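Long-range contact in metalloprotease stcE (Escherichia coli, PDB 4DNY), which is a secreted zinc metalloprotease of the metzincin type, a mucinase that probably cleaves O-linked glycoproteins and aids bacterial adhesion and immune evasion: residues 84-95 against 102-110. Residues are numbered along the deposited sequence; the frame is centred on the assembly and turned at random. Where two conformers were deposited one is given.
Sequences VSSAGYSSTVFY and LSVGNTLLF
Phe110 turns its edge to the face of Tyr95. Its CE1 sits over the centre of the tyrosine ring and comes within 3.6 Å of Tyr95 CG. The planes stand at 66° with centroids 4.8 Å apart, a T-shaped pair. In the plane of the Tyr95 ring, Val93 O lies at the edge. Tyr95 CG falls between the backbone N and the carbonyl carbon (chi1 60°), which brings the ring down toward Phe110. Tyr95 OH hydrogen-bonds Glu122 outside the two segments. Val93 CG1 touches Phe110 CZ obliquely, and its CG2 meets Leu102 and Leu108. Phe83 and Trp117 join the same apolar layer.

At the other end, the backbones are joined in two places. Ser91 and Leu102 form an antiparallel hydrogen-bonded pair, with Leu102 N giving to Ser91 O at 2.8 Å. Ser85 N points almost straight at Asn106 O, 3.0 Å away. Ser85 O accepts from Gly105 N, inside the type II turn from Ser103 to Asn106. Ser85 OG lies anti to its own N (chi1 170°), beside the carbonyl carbon. From there it accepts from Ala87 N, making an ST turn, and bonds water 1. Leu102 CG packs on Ser85 CB at 3.8 Å. Val104 CB rests against Ala87 O, and water 2 links Gly88 O to Val104 N.

The segments thus tie the sheet containing strands 80-86 and 107-113 to the one containing 91-95 and 98-102, in keeping with the beta-sandwich domain. The contact has two characters. The aromatic and aliphatic side chains pack the two sheets together through hydrophobic contact and the edge-to-face pair. Near the turns, backbone bonds and bound water meet the polar groups; water 1 sits between Ser85 OG, Tyr89 O and Leu102 O, with more acceptors in reach than it has protons.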
loop_
_atom_site.group_PDB
_atom_site.type_symbol
_atom_site.label_atom_id
_atom_site.label_comp_id
_atom_site.label_asym_id
_atom_site.label_seq_id
_atom_site.Cartn_x
_atom_site.Cartn_y
_atom_site.Cartn_z
ATOM N N VAL A 84 5.963 -3.985 -3.426
ATOM C CA VAL A 84 7.126 -4.520 -4.103
ATOM C C VAL A 84 6.921 -4.489 -5.590
ATOM O O VAL A 84 5.998 -5.146 -6.091
ATOM C CB VAL A 84 7.444 -5.993 -3.632
ATOM C CG1 VAL A 84 8.731 -6.490 -4.318
ATOM C CG2 VAL A 84 7.494 -6.071 -2.123
ATOM N N SER A 85 7.695 -3.666 -6.295
ATOM C CA SER A 85 7.526 -3.518 -7.742
ATOM C C SER A 85 8.536 -4.366 -8.517
ATOM O O SER A 85 9.752 -4.225 -8.358
ATOM C CB SER A 85 7.722 -2.087 -8.171
ATOM O OG SER A 85 7.777 -2.063 -9.596
ATOM N N SER A 86 8.009 -5.179 -9.423
ATOM C CA SER A 86 8.855 -5.810 -10.455
ATOM C C SER A 86 8.357 -5.354 -11.831
ATOM O O SER A 86 8.600 -6.001 -12.849
ATOM C CB SER A 86 8.905 -7.352 -10.295
ATOM O OG SER A 86 7.618 -7.905 -10.318
ATOM N N ALA A 87 7.656 -4.211 -11.860
ATOM C CA ALA A 87 7.087 -3.644 -13.105
ATOM C C ALA A 87 8.042 -2.581 -13.660
ATOM O O ALA A 87 8.428 -1.672 -12.928
ATOM C CB ALA A 87 5.745 -3.005 -12.839
ATOM N N GLY A 88 8.369 -2.690 -14.930
ATOM C CA GLY A 88 9.194 -1.677 -15.606
ATOM C C GLY A 88 8.603 -0.297 -15.536
ATOM O O GLY A 88 9.324 0.690 -15.285
ATOM N N TYR A 89 7.291 -0.177 -15.730
ATOM C CA TYR A 89 6.621 1.103 -15.565
ATOM C C TYR A 89 6.564 1.538 -14.125
ATOM O O TYR A 89 6.338 0.724 -13.239
ATOM C CB TYR A 89 5.178 1.112 -16.130
ATOM C CG TYR A 89 5.038 0.921 -17.619
ATOM C CD1 TYR A 89 5.883 1.527 -18.499
ATOM C CD2 TYR A 89 3.996 0.208 -18.111
ATOM C CE1 TYR A 89 5.723 1.383 -19.882
ATOM C CE2 TYR A 89 3.843 0.050 -19.502
ATOM C CZ TYR A 89 4.698 0.646 -20.369
ATOM O OH TYR A 89 4.547 0.483 -21.740
ATOM N N SER A 90 6.753 2.814 -13.887
ATOM C CA SER A 90 6.639 3.345 -12.548
ATOM C C SER A 90 5.180 3.588 -12.183
ATOM O O SER A 90 4.330 3.737 -13.068
ATOM C CB SER A 90 7.448 4.660 -12.398
ATOM O OG SER A 90 6.926 5.743 -13.174
ATOM N N SER A 91 4.919 3.669 -10.895
ATOM C CA SER A 91 3.607 3.963 -10.343
ATOM C C SER A 91 3.792 5.126 -9.342
ATOM O O SER A 91 4.875 5.337 -8.846
ATOM C CB SER A 91 3.007 2.780 -9.623
ATOM O OG SER A 91 2.778 1.692 -10.514
ATOM N N THR A 92 2.703 5.809 -9.065
ATOM C CA THR A 92 2.698 6.845 -8.024
ATOM C C THR A 92 1.809 6.302 -6.916
ATOM O O THR A 92 0.652 5.898 -7.194
ATOM C CB THR A 92 2.148 8.190 -8.519
ATOM O OG1 THR A 92 2.991 8.648 -9.604
ATOM C CG2 THR A 92 2.154 9.193 -7.356
ATOM N N VAL A 93 2.314 6.298 -5.672
ATOM C CA VAL A 93 1.509 5.960 -4.497
ATOM C C VAL A 93 1.155 7.232 -3.772
ATOM O O VAL A 93 2.040 7.993 -3.364
ATOM C CB VAL A 93 2.242 5.036 -3.546
ATOM C CG1 VAL A 93 1.376 4.759 -2.292
ATOM C CG2 VAL A 93 2.624 3.708 -4.293
ATOM N N PHE A 94 -0.141 7.478 -3.641
ATOM C CA PHE A 94 -0.676 8.649 -2.966
ATOM C C PHE A 94 -1.065 8.268 -1.548
ATOM O O PHE A 94 -1.810 7.285 -1.325
ATOM C CB PHE A 94 -1.920 9.186 -3.730
ATOM C CG PHE A 94 -1.637 9.628 -5.119
ATOM C CD1 PHE A 94 -1.279 10.933 -5.377
ATOM C CD2 PHE A 94 -1.738 8.710 -6.214
ATOM C CE1 PHE A 94 -1.036 11.314 -6.680
ATOM C CE2 PHE A 94 -1.440 9.102 -7.480
ATOM C CZ PHE A 94 -1.077 10.417 -7.698
ATOM N N TYR A 95 -0.610 9.076 -0.584
ATOM C CA TYR A 95 -0.867 8.797 0.804
ATOM C C TYR A 95 -1.054 10.123 1.549
ATOM O O TYR A 95 -0.107 10.867 1.745
ATOM C CB TYR A 95 0.227 7.915 1.411
ATOM C CG TYR A 95 1.621 8.449 1.400
ATOM C CD1 TYR A 95 2.270 8.809 2.575
ATOM C CD2 TYR A 95 2.336 8.553 0.202
ATOM C CE1 TYR A 95 3.590 9.260 2.550
ATOM C CE2 TYR A 95 3.632 8.953 0.167
ATOM C CZ TYR A 95 4.278 9.356 1.327
ATOM O OH TYR A 95 5.596 9.762 1.361
ATOM N N LEU A 102 6.937 4.674 -7.093
ATOM C CA LEU A 102 7.287 3.282 -6.936
ATOM C C LEU A 102 7.877 2.830 -8.260
ATOM O O LEU A 102 7.161 2.712 -9.252
ATOM C CB LEU A 102 6.027 2.462 -6.597
ATOM C CG LEU A 102 6.210 0.948 -6.526
ATOM C CD1 LEU A 102 7.202 0.532 -5.452
ATOM C CD2 LEU A 102 4.839 0.327 -6.338
ATOM N N SER A 103 9.183 2.641 -8.296
ATOM C CA SER A 103 9.856 2.298 -9.539
ATOM C C SER A 103 10.315 0.840 -9.486
ATOM O O SER A 103 10.344 0.211 -8.426
ATOM C CB SER A 103 11.024 3.237 -9.803
ATOM O OG SER A 103 11.985 3.207 -8.758
ATOM N N VAL A 104 10.687 0.323 -10.630
ATOM C CA VAL A 104 11.088 -1.087 -10.736
ATOM C C VAL A 104 12.224 -1.436 -9.756
ATOM O O VAL A 104 13.175 -0.677 -9.593
ATOM C CB VAL A 104 11.487 -1.469 -12.185
ATOM C CG1 VAL A 104 12.774 -0.796 -12.631
ATOM C CG2 VAL A 104 11.576 -2.990 -12.292
ATOM N N GLY A 105 12.084 -2.541 -9.046
ATOM C CA GLY A 105 13.114 -2.975 -8.144
ATOM C C GLY A 105 13.066 -2.335 -6.777
ATOM O O GLY A 105 14.038 -2.421 -6.071
ATOM N N ASN A 106 11.961 -1.690 -6.430
ATOM C CA ASN A 106 11.848 -1.005 -5.170
ATOM C C ASN A 106 10.749 -1.588 -4.252
ATOM O O ASN A 106 9.772 -2.151 -4.728
ATOM C CB ASN A 106 11.688 0.460 -5.392
ATOM C CG ASN A 106 13.044 1.100 -5.778
ATOM O OD1 ASN A 106 14.096 0.871 -5.110
ATOM N ND2 ASN A 106 13.031 1.873 -6.770
ATOM N N THR A 107 10.988 -1.451 -2.962
ATOM C CA THR A 107 10.028 -1.828 -1.929
ATOM C C THR A 107 9.695 -0.551 -1.167
ATOM O O THR A 107 10.618 0.313 -0.874
ATOM C CB THR A 107 10.637 -2.839 -0.970
ATOM O OG1 THR A 107 10.842 -4.077 -1.603
ATOM C CG2 THR A 107 9.756 -3.070 0.274
ATOM N N LEU A 108 8.428 -0.361 -0.833
ATOM C CA LEU A 108 7.961 0.754 -0.021
ATOM C C LEU A 108 7.144 0.201 1.145
ATOM O O LEU A 108 6.509 -0.827 1.036
ATOM C CB LEU A 108 7.080 1.710 -0.819
ATOM C CG LEU A 108 7.681 2.378 -2.018
ATOM C CD1 LEU A 108 6.581 3.121 -2.767
ATOM C CD2 LEU A 108 8.818 3.289 -1.602
ATOM N N LEU A 109 7.133 0.896 2.286
ATOM C CA LEU A 109 6.395 0.418 3.438
ATOM C C LEU A 109 5.723 1.591 4.189
ATOM O O LEU A 109 6.368 2.651 4.377
ATOM C CB LEU A 109 7.313 -0.298 4.394
ATOM C CG LEU A 109 6.686 -0.980 5.619
ATOM C CD1 LEU A 109 5.742 -2.135 5.170
ATOM C CD2 LEU A 109 7.744 -1.524 6.547
ATOM N N PHE A 110 4.460 1.421 4.560
ATOM C CA PHE A 110 3.619 2.434 5.177
ATOM C C PHE A 110 2.930 1.877 6.410
ATOM O O PHE A 110 2.586 0.689 6.463
ATOM C CB PHE A 110 2.544 2.929 4.193
ATOM C CG PHE A 110 3.064 3.548 2.945
ATOM C CD1 PHE A 110 3.213 4.931 2.819
ATOM C CD2 PHE A 110 3.383 2.773 1.865
ATOM C CE1 PHE A 110 3.693 5.492 1.657
ATOM C CE2 PHE A 110 3.848 3.344 0.669
ATOM C CZ PHE A 110 3.972 4.718 0.587
HETATM O O HOH W 1 7.004 0.285 -10.585
HETATM O O HOH W 2 9.970 1.919 -12.950
#